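Local coordinates for protein MHC class I antigen (Ctenopharyngodon idella, PDB 5H5Z) that binds short peptides in a groove and, paired with beta-2-microglobulin, probably presents them to T cells as a classical MHC class I molecule would, at residues G200-G205 with G232-M237; Y7-V12 with N94-E99. One frame throughout, in Å; residues are numbered along the deposited sequence.

Contact 1 (G200-G205 with G232-M237); sequences GFYPSG and GSFQRM
Gly200 and Phe201 both turn their amides to the carbonyl of Phe234, which makes this a G1 beta bulge. Gly200 N donates to Phe234 O at 2.9 Å, and Phe201 N adds a weak bond of 3.3 Å to the same Phe234 O. In return Phe234 N reaches Phe201 O at 3.0 Å, and Phe201 with Phe234 is the one bridged pair between the two segments. The positive phi of Gly200 (85°) suits glycine, the usual first residue of such a bulge.

Phe201 folds its ring back over the partner strand: with CG between its own N and carbonyl carbon (chi1 56°), Phe234 O lies over one face of the Phe201 ring, toward its rim, while CE2 of Phe201 comes 3.5 Å from Gln235 CA. The Phe234 side chain runs at about a right angle to it. Ser204 CB sits 3.6 Å from the centroid of the Phe234 ring, 12° off the normal, a CH-pi contact that a small residue can make closely. At the edge of that ring lies Tyr202 CD2, 3.9 Å from Phe234 CE1.

The peptide before Pro203 is cis, and the turn that follows brings Ser204 over Phe234. One water joins Ser204 O to Arg236 NH1, while Arg236 NE bonds Gly224 O. Ser233 OG, bonded to Asp231 and Asn229, meets Gly200 CA; Gln235 NE2 bonds both Asn229 OD1 and Ser12 O of beta-2-microglobulin. The contact lies where strand 194-201 ends and strand 234-240 begins in the immunoglobulin C1-set domain, and Leu226 of strand 221-228 packs on Phe234 and Ser204.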
ATOM      1  N   GLY A 200      -6.776 -11.732  -8.063  1.00 20.90           N
ATOM      2  CA  GLY A 200      -7.564 -12.273  -6.961  1.00 21.75           C
ATOM      3  C   GLY A 200      -6.805 -13.191  -6.031  1.00 20.88           C
ATOM      4  O   GLY A 200      -7.406 -13.914  -5.242  1.00 25.10           O
ATOM      5  N   PHE A 201      -5.482 -13.159  -6.114  1.00 20.47           N
ATOM      6  CA  PHE A 201      -4.660 -14.082  -5.349  1.00 20.72           C
ATOM      7  C   PHE A 201      -4.116 -13.480  -4.048  1.00 22.28           C
ATOM      8  O   PHE A 201      -3.947 -12.262  -3.920  1.00 21.12           O
ATOM      9  CB  PHE A 201      -3.532 -14.671  -6.215  1.00 20.57           C
ATOM     10  CG  PHE A 201      -2.642 -13.638  -6.849  1.00 20.59           C
ATOM     11  CD1 PHE A 201      -1.542 -13.132  -6.165  1.00 20.90           C
ATOM     12  CD2 PHE A 201      -2.899 -13.174  -8.143  1.00 21.73           C
ATOM     13  CE1 PHE A 201      -0.715 -12.184  -6.755  1.00 23.45           C
ATOM     14  CE2 PHE A 201      -2.079 -12.222  -8.732  1.00 20.99           C
ATOM     15  CZ  PHE A 201      -0.987 -11.724  -8.036  1.00 21.84           C
ATOM     16  N   TYR A 202      -3.866 -14.365  -3.089  1.00 21.47           N
ATOM     17  CA  TYR A 202      -3.219 -14.030  -1.826  1.00 22.23           C
ATOM     18  C   TYR A 202      -2.537 -15.297  -1.321  1.00 22.23           C
ATOM     19  O   TYR A 202      -3.125 -16.375  -1.420  1.00 23.72           O
ATOM     20  CB  TYR A 202      -4.249 -13.539  -0.807  1.00 22.29           C
ATOM     21  CG  TYR A 202      -3.631 -12.918   0.420  1.00 21.09           C
ATOM     22  CD1 TYR A 202      -3.276 -13.703   1.526  1.00 21.33           C
ATOM     23  CD2 TYR A 202      -3.402 -11.542   0.485  1.00 24.25           C
ATOM     24  CE1 TYR A 202      -2.702 -13.134   2.648  1.00 23.30           C
ATOM     25  CE2 TYR A 202      -2.833 -10.961   1.615  1.00 25.31           C
ATOM     26  CZ  TYR A 202      -2.487 -11.763   2.687  1.00 26.25           C
ATOM     27  OH  TYR A 202      -1.923 -11.195   3.804  1.00 28.83           O
ATOM     28  N   PRO A 203      -1.294 -15.191  -0.792  1.00 24.69           N
ATOM     29  CA  PRO A 203      -0.425 -14.010  -0.622  1.00 25.57           C
ATOM     30  C   PRO A 203       0.057 -13.414  -1.946  1.00 25.58           C
ATOM     31  O   PRO A 203      -0.235 -13.953  -3.015  1.00 26.68           O
ATOM     32  CB  PRO A 203       0.768 -14.549   0.185  1.00 27.92           C
ATOM     33  CG  PRO A 203       0.339 -15.871   0.712  1.00 30.74           C
ATOM     34  CD  PRO A 203      -0.645 -16.408  -0.276  1.00 28.30           C
ATOM     35  N   SER A 204       0.803 -12.319  -1.871  1.00 24.35           N
ATOM     36  CA  SER A 204       1.082 -11.502  -3.060  1.00 25.87           C
ATOM     37  C   SER A 204       2.112 -12.063  -4.045  1.00 25.85           C
ATOM     38  O   SER A 204       2.123 -11.663  -5.212  1.00 27.93           O
ATOM     39  CB  SER A 204       1.464 -10.079  -2.649  1.00 26.13           C
ATOM     40  OG  SER A 204       2.766 -10.057  -2.105  1.00 29.73           O
ATOM     41  N   GLY A 205       2.975 -12.970  -3.589  1.00 26.72           N
ATOM     42  CA  GLY A 205       4.008 -13.548  -4.457  1.00 29.94           C
ATOM     43  C   GLY A 205       3.435 -14.403  -5.579  1.00 28.65           C
ATOM     44  O   GLY A 205       2.709 -15.361  -5.320  1.00 26.66           O
ATOM     45  N   GLY A 232      -8.107  -6.495  -0.848  1.00 25.74           N
ATOM     46  CA  GLY A 232      -6.991  -7.122  -0.137  1.00 25.71           C
ATOM     47  C   GLY A 232      -6.267  -8.201  -0.925  1.00 26.28           C
ATOM     48  O   GLY A 232      -5.198  -8.662  -0.515  1.00 26.30           O
ATOM     49  N   SER A 233      -6.847  -8.611  -2.052  1.00 22.56           N
ATOM     50  CA  SER A 233      -6.161  -9.515  -2.969  1.00 22.15           C
ATOM     51  C   SER A 233      -5.254  -8.721  -3.900  1.00 21.17           C
ATOM     52  O   SER A 233      -5.211  -7.489  -3.842  1.00 22.41           O
ATOM     53  CB  SER A 233      -7.153 -10.369  -3.774  1.00 22.22           C
ATOM     54  OG  SER A 233      -7.839  -9.599  -4.750  1.00 25.69           O
ATOM     55  N   PHE A 234      -4.532  -9.434  -4.756  1.00 20.27           N
ATOM     56  CA  PHE A 234      -3.548  -8.819  -5.638  1.00 20.87           C
ATOM     57  C   PHE A 234      -3.725  -9.257  -7.073  1.00 22.07           C
ATOM     58  O   PHE A 234      -4.417 -10.244  -7.348  1.00 21.98           O
ATOM     59  CB  PHE A 234      -2.146  -9.176  -5.165  1.00 20.82           C
ATOM     60  CG  PHE A 234      -1.788  -8.540  -3.864  1.00 22.72           C
ATOM     61  CD1 PHE A 234      -2.061  -9.183  -2.656  1.00 21.10           C
ATOM     62  CD2 PHE A 234      -1.216  -7.276  -3.843  1.00 23.08           C
ATOM     63  CE1 PHE A 234      -1.743  -8.584  -1.445  1.00 24.72           C
ATOM     64  CE2 PHE A 234      -0.899  -6.665  -2.634  1.00 28.21           C
ATOM     65  CZ  PHE A 234      -1.162  -7.319  -1.436  1.00 28.89           C
ATOM     66  N   GLN A 235      -3.099  -8.513  -7.984  1.00 20.29           N
ATOM     67  CA  GLN A 235      -3.060  -8.911  -9.388  1.00 20.16           C
ATOM     68  C   GLN A 235      -1.702  -8.584  -9.993  1.00 21.79           C
ATOM     69  O   GLN A 235      -0.945  -7.778  -9.443  1.00 22.29           O
ATOM     70  CB  GLN A 235      -4.199  -8.256 -10.180  1.00 19.88           C
ATOM     71  CG  GLN A 235      -4.118  -6.745 -10.326  1.00 19.55           C
ATOM     72  CD  GLN A 235      -5.055  -6.238 -11.401  1.00 20.07           C
ATOM     73  OE1 GLN A 235      -4.645  -6.027 -12.540  1.00 24.36           O
ATOM     74  NE2 GLN A 235      -6.328  -6.078 -11.057  1.00 18.53           N
ATOM     75  N   ARG A 236      -1.398  -9.231 -11.113  1.00 19.13           N
ATOM     76  CA  ARG A 236      -0.170  -8.992 -11.868  1.00 19.92           C
ATOM     77  C   ARG A 236      -0.370  -9.514 -13.282  1.00 21.29           C
ATOM     78  O   ARG A 236      -1.135 -10.458 -13.504  1.00 21.65           O
ATOM     79  CB  ARG A 236       1.026  -9.694 -11.214  1.00 19.42           C
ATOM     80  CG  ARG A 236       2.375  -9.138 -11.633  1.00 23.94           C
ATOM     81  CD  ARG A 236       3.510  -9.655 -10.763  1.00 24.46           C
ATOM     82  NE  ARG A 236       4.762  -8.981 -11.101  1.00 29.52           N
ATOM     83  CZ  ARG A 236       5.880  -9.048 -10.385  1.00 33.53           C
ATOM     84  NH1 ARG A 236       5.923  -9.763  -9.267  1.00 35.83           N
ATOM     85  NH2 ARG A 236       6.961  -8.390 -10.788  1.00 34.92           N
ATOM     86  N   MET A 237       0.314  -8.902 -14.239  1.00 23.18           N
ATOM     87  CA  MET A 237       0.247  -9.378 -15.612  1.00 20.86           C
ATOM     88  C   MET A 237       1.603  -9.372 -16.299  1.00 22.99           C
ATOM     89  O   MET A 237       2.526  -8.669 -15.883  1.00 24.91           O
ATOM     90  CB  MET A 237      -0.778  -8.574 -16.420  1.00 21.82           C
ATOM     91  CG  MET A 237      -0.337  -7.163 -16.780  1.00 24.10           C
ATOM     92  SD  MET A 237      -1.743  -6.214 -17.364  1.00 34.16           S
ATOM     93  CE  MET A 237      -0.928  -5.072 -18.478  1.00 37.69           C
TER
HETATM   94  O   HOH W   1       4.254 -11.111  -7.129  1.00 32.41           O

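Contact 2 (Y7-V12 with N94-E99)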
ATOM      1  N   TYR A   7       2.651   0.253  12.540  1.00 17.34           N
ATOM      2  CA  TYR A   7       1.907   1.498  12.638  1.00 16.80           C
ATOM      3  C   TYR A   7       2.585   2.552  11.789  1.00 15.94           C
ATOM      4  O   TYR A   7       3.811   2.644  11.765  1.00 16.76           O
ATOM      5  CB  TYR A   7       1.786   1.948  14.098  1.00 17.57           C
ATOM      6  CG  TYR A   7       0.857   1.053  14.875  1.00 17.97           C
ATOM      7  CD1 TYR A   7      -0.516   1.279  14.871  1.00 19.16           C
ATOM      8  CD2 TYR A   7       1.346  -0.038  15.595  1.00 18.68           C
ATOM      9  CE1 TYR A   7      -1.384   0.455  15.574  1.00 19.85           C
ATOM     10  CE2 TYR A   7       0.486  -0.872  16.295  1.00 19.56           C
ATOM     11  CZ  TYR A   7      -0.877  -0.619  16.281  1.00 20.17           C
ATOM     12  OH  TYR A   7      -1.738  -1.443  16.968  1.00 24.11           O
ATOM     13  N   VAL A   8       1.776   3.323  11.069  1.00 16.24           N
ATOM     14  CA  VAL A   8       2.286   4.447  10.280  1.00 17.98           C
ATOM     15  C   VAL A   8       1.524   5.714  10.666  1.00 17.90           C
ATOM     16  O   VAL A   8       0.299   5.772  10.538  1.00 20.39           O
ATOM     17  CB  VAL A   8       2.263   4.178   8.746  1.00 22.12           C
ATOM     18  CG1 VAL A   8       3.242   3.067   8.377  1.00 21.90           C
ATOM     19  CG2 VAL A   8       0.862   3.857   8.248  1.00 23.46           C
ATOM     20  N   TYR A   9       2.247   6.699  11.196  1.00 18.27           N
ATOM     21  CA  TYR A   9       1.647   7.969  11.607  1.00 18.02           C
ATOM     22  C   TYR A   9       2.024   9.063  10.613  1.00 17.59           C
ATOM     23  O   TYR A   9       3.199   9.193  10.252  1.00 19.05           O
ATOM     24  CB  TYR A   9       2.167   8.426  12.970  1.00 20.77           C
ATOM     25  CG  TYR A   9       1.922   7.528  14.174  1.00 20.32           C
ATOM     26  CD1 TYR A   9       1.071   6.417  14.113  1.00 21.46           C
ATOM     27  CD2 TYR A   9       2.542   7.817  15.388  1.00 22.31           C
ATOM     28  CE1 TYR A   9       0.864   5.615  15.232  1.00 21.37           C
ATOM     29  CE2 TYR A   9       2.332   7.032  16.512  1.00 21.42           C
ATOM     30  CZ  TYR A   9       1.498   5.934  16.426  1.00 22.40           C
ATOM     31  OH  TYR A   9       1.314   5.161  17.545  1.00 23.32           O
ATOM     32  N   THR A  10       1.044   9.864  10.201  1.00 17.70           N
ATOM     33  CA  THR A  10       1.311  11.038   9.355  1.00 19.85           C
ATOM     34  C   THR A  10       0.853  12.334  10.018  1.00 21.53           C
ATOM     35  O   THR A  10      -0.332  12.510  10.308  1.00 22.89           O
ATOM     36  CB  THR A  10       0.642  10.929   7.971  1.00 20.58           C
ATOM     37  OG1 THR A  10       1.040   9.708   7.334  1.00 21.58           O
ATOM     38  CG2 THR A  10       1.033  12.123   7.081  1.00 20.13           C
ATOM     39  N   GLY A  11       1.792  13.247  10.211  1.00 24.07           N
ATOM     40  CA  GLY A  11       1.488  14.560  10.737  1.00 25.30           C
ATOM     41  C   GLY A  11       1.717  15.624   9.676  1.00 26.44           C
ATOM     42  O   GLY A  11       2.734  15.622   8.996  1.00 26.43           O
ATOM     43  N   VAL A  12       0.741  16.503   9.517  1.00 26.05           N
ATOM     44  CA  VAL A  12       0.836  17.592   8.559  1.00 30.27           C
ATOM     45  C   VAL A  12       0.586  18.940   9.222  1.00 30.35           C
ATOM     46  O   VAL A  12      -0.378  19.108   9.945  1.00 31.39           O
ATOM     47  CB  VAL A  12      -0.178  17.413   7.424  1.00 31.52           C
ATOM     48  CG1 VAL A  12      -0.011  18.503   6.382  1.00 32.86           C
ATOM     49  CG2 VAL A  12      -0.023  16.038   6.800  1.00 33.77           C
ATOM     50  N   ASN A  94       6.147   8.838  11.266  1.00 20.79           N
ATOM     51  CA  ASN A  94       6.705   7.792  12.105  1.00 19.27           C
ATOM     52  C   ASN A  94       6.171   6.463  11.583  1.00 20.39           C
ATOM     53  O   ASN A  94       4.970   6.320  11.333  1.00 19.74           O
ATOM     54  CB  ASN A  94       6.285   8.031  13.563  1.00 19.09           C
ATOM     55  CG  ASN A  94       6.830   6.990  14.541  1.00 19.60           C
ATOM     56  OD1 ASN A  94       7.916   6.425  14.369  1.00 21.86           O
ATOM     57  ND2 ASN A  94       6.086   6.779  15.612  1.00 18.68           N
ATOM     58  N   MET A  95       7.068   5.510  11.370  1.00 17.82           N
ATOM     59  CA  MET A  95       6.652   4.129  11.165  1.00 17.42           C
ATOM     60  C   MET A  95       7.424   3.230  12.124  1.00 17.57           C
ATOM     61  O   MET A  95       8.626   3.407  12.336  1.00 19.28           O
ATOM     62  CB  MET A  95       6.829   3.681   9.707  1.00 19.89           C
ATOM     63  CG  MET A  95       8.266   3.680   9.212  1.00 22.06           C
ATOM     64  SD  MET A  95       8.392   3.412   7.438  1.00 33.43           S
ATOM     65  CE  MET A  95       7.618   1.801   7.283  1.00 34.39           C
ATOM     66  N   TYR A  96       6.723   2.282  12.726  1.00 17.11           N
ATOM     67  CA  TYR A  96       7.373   1.329  13.594  1.00 16.11           C
ATOM     68  C   TYR A  96       6.602   0.036  13.539  1.00 17.53           C
ATOM     69  O   TYR A  96       5.433   0.018  13.149  1.00 18.18           O
ATOM     70  CB  TYR A  96       7.471   1.850  15.037  1.00 16.63           C
ATOM     71  CG  TYR A  96       6.155   2.099  15.736  1.00 17.02           C
ATOM     72  CD1 TYR A  96       5.536   1.090  16.490  1.00 18.08           C
ATOM     73  CD2 TYR A  96       5.543   3.357  15.687  1.00 17.01           C
ATOM     74  CE1 TYR A  96       4.336   1.322  17.147  1.00 18.60           C
ATOM     75  CE2 TYR A  96       4.341   3.596  16.342  1.00 17.34           C
ATOM     76  CZ  TYR A  96       3.746   2.576  17.070  1.00 17.22           C
ATOM     77  OH  TYR A  96       2.561   2.811  17.720  1.00 21.13           O
ATOM     78  N   GLY A  97       7.249  -1.048  13.939  1.00 16.62           N
ATOM     79  CA  GLY A  97       6.565  -2.320  13.949  1.00 18.13           C
ATOM     80  C   GLY A  97       7.478  -3.473  14.236  1.00 16.24           C
ATOM     81  O   GLY A  97       8.687  -3.299  14.374  1.00 17.22           O
ATOM     82  N   CYS A  98       6.882  -4.660  14.307  1.00 16.37           N
ATOM     83  CA  CYS A  98       7.598  -5.867  14.665  1.00 17.35           C
ATOM     84  C   CYS A  98       7.186  -6.994  13.739  1.00 18.03           C
ATOM     85  O   CYS A  98       6.097  -6.973  13.155  1.00 20.23           O
ATOM     86  CB  CYS A  98       7.315  -6.249  16.127  1.00 18.98           C
ATOM     87  SG  CYS A  98       5.559  -6.460  16.545  1.00 22.27           S
ATOM     88  N   GLU A  99       8.049  -7.956  13.590  1.00 18.87           N
ATOM     89  CA  GLU A  99       7.762  -9.159  12.818  1.00 19.28           C
ATOM     90  C   GLU A  99       8.048 -10.394  13.637  1.00 19.87           C
ATOM     91  O   GLU A  99       9.039 -10.472  14.221  1.00 21.72           O
ATOM     92  CB  GLU A  99       8.677  -9.245  11.624  1.00 26.15           C
ATOM     93  CG  GLU A  99       8.585  -8.045  10.721  1.00 36.63           C
ATOM     94  CD  GLU A  99       9.323  -8.221   9.393  1.00 62.65           C
ATOM     95  OE1 GLU A  99       8.617  -8.281   8.385  1.00 64.50           O
ATOM     96  OE2 GLU A  99      10.568  -8.254   9.350  1.00 59.12           O
TER
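Tyr7 and Tyr96 form a hydrogen-bonded antiparallel pair, as do Tyr9 and Asn94, with Val8 and Met95 as the non-hydrogen-bonded pair between them. The strand axes come within 4.7 Å at 170°. Tyr7 N reaches Tyr96 O at 2.9 Å and Tyr9 N reaches Asn94 O at 2.8 Å, both nearly straight; between these rungs Met95 CA and Val8 CA make CA-H...O contacts to Tyr7 O and Asn94 O, respectively.

These are the central strands of the MHC class I groove floor, and the face bearing Tyr7, Tyr9 and Tyr96 looks into the peptide site: Tyr7 OH and Tyr96 OH each hydrogen-bond the bound peptide's backbone. A chi1 of 63° swings the Tyr96 ring across strand 7-12. Tyr7 CB lies over one face of it, 3.6 Å from Tyr96 CZ, and the edge of the Tyr96 ring is directed at the face of Tyr9 in an offset T-shaped pair, planes at 89°. Tyr9 OH and Tyr96 OH are hydrogen-bonded at 2.7 Å. Tyrosine suits these places because its ring gives the groove floor an apolar surface while its hydroxyl can bond a neighbour or the peptide backbone.

On the other face, Val8 CG1 touches Met95 CB at 3.9 Å; these apolar side chains pack against Phe57 and Trp61 of beta-2-microglobulin, respectively.

In the fold
From the N terminus, strand 3-13 is laid down first, and contact 2 closes a long loop when strand 90-100 returns beside it. The 81 residues between include strands 21-27 and 30-36 and helix 55-82, so this contact joins the first half of the groove platform to the second. The chain then adds the remaining platform strands and helix 148-170 before entering the immunoglobulin domain. There contact 1 joins strands 194-201 and 234-240, neighbours in one sheet, across the intervening strands 207-212, 215-216 and 221-228. The two loops follow in series, neither nesting nor crossing. The centres of the two contacts lie about 24 Å apart, the nearest atoms about 12 Å, while both regions also meet beta-2-microglobulin.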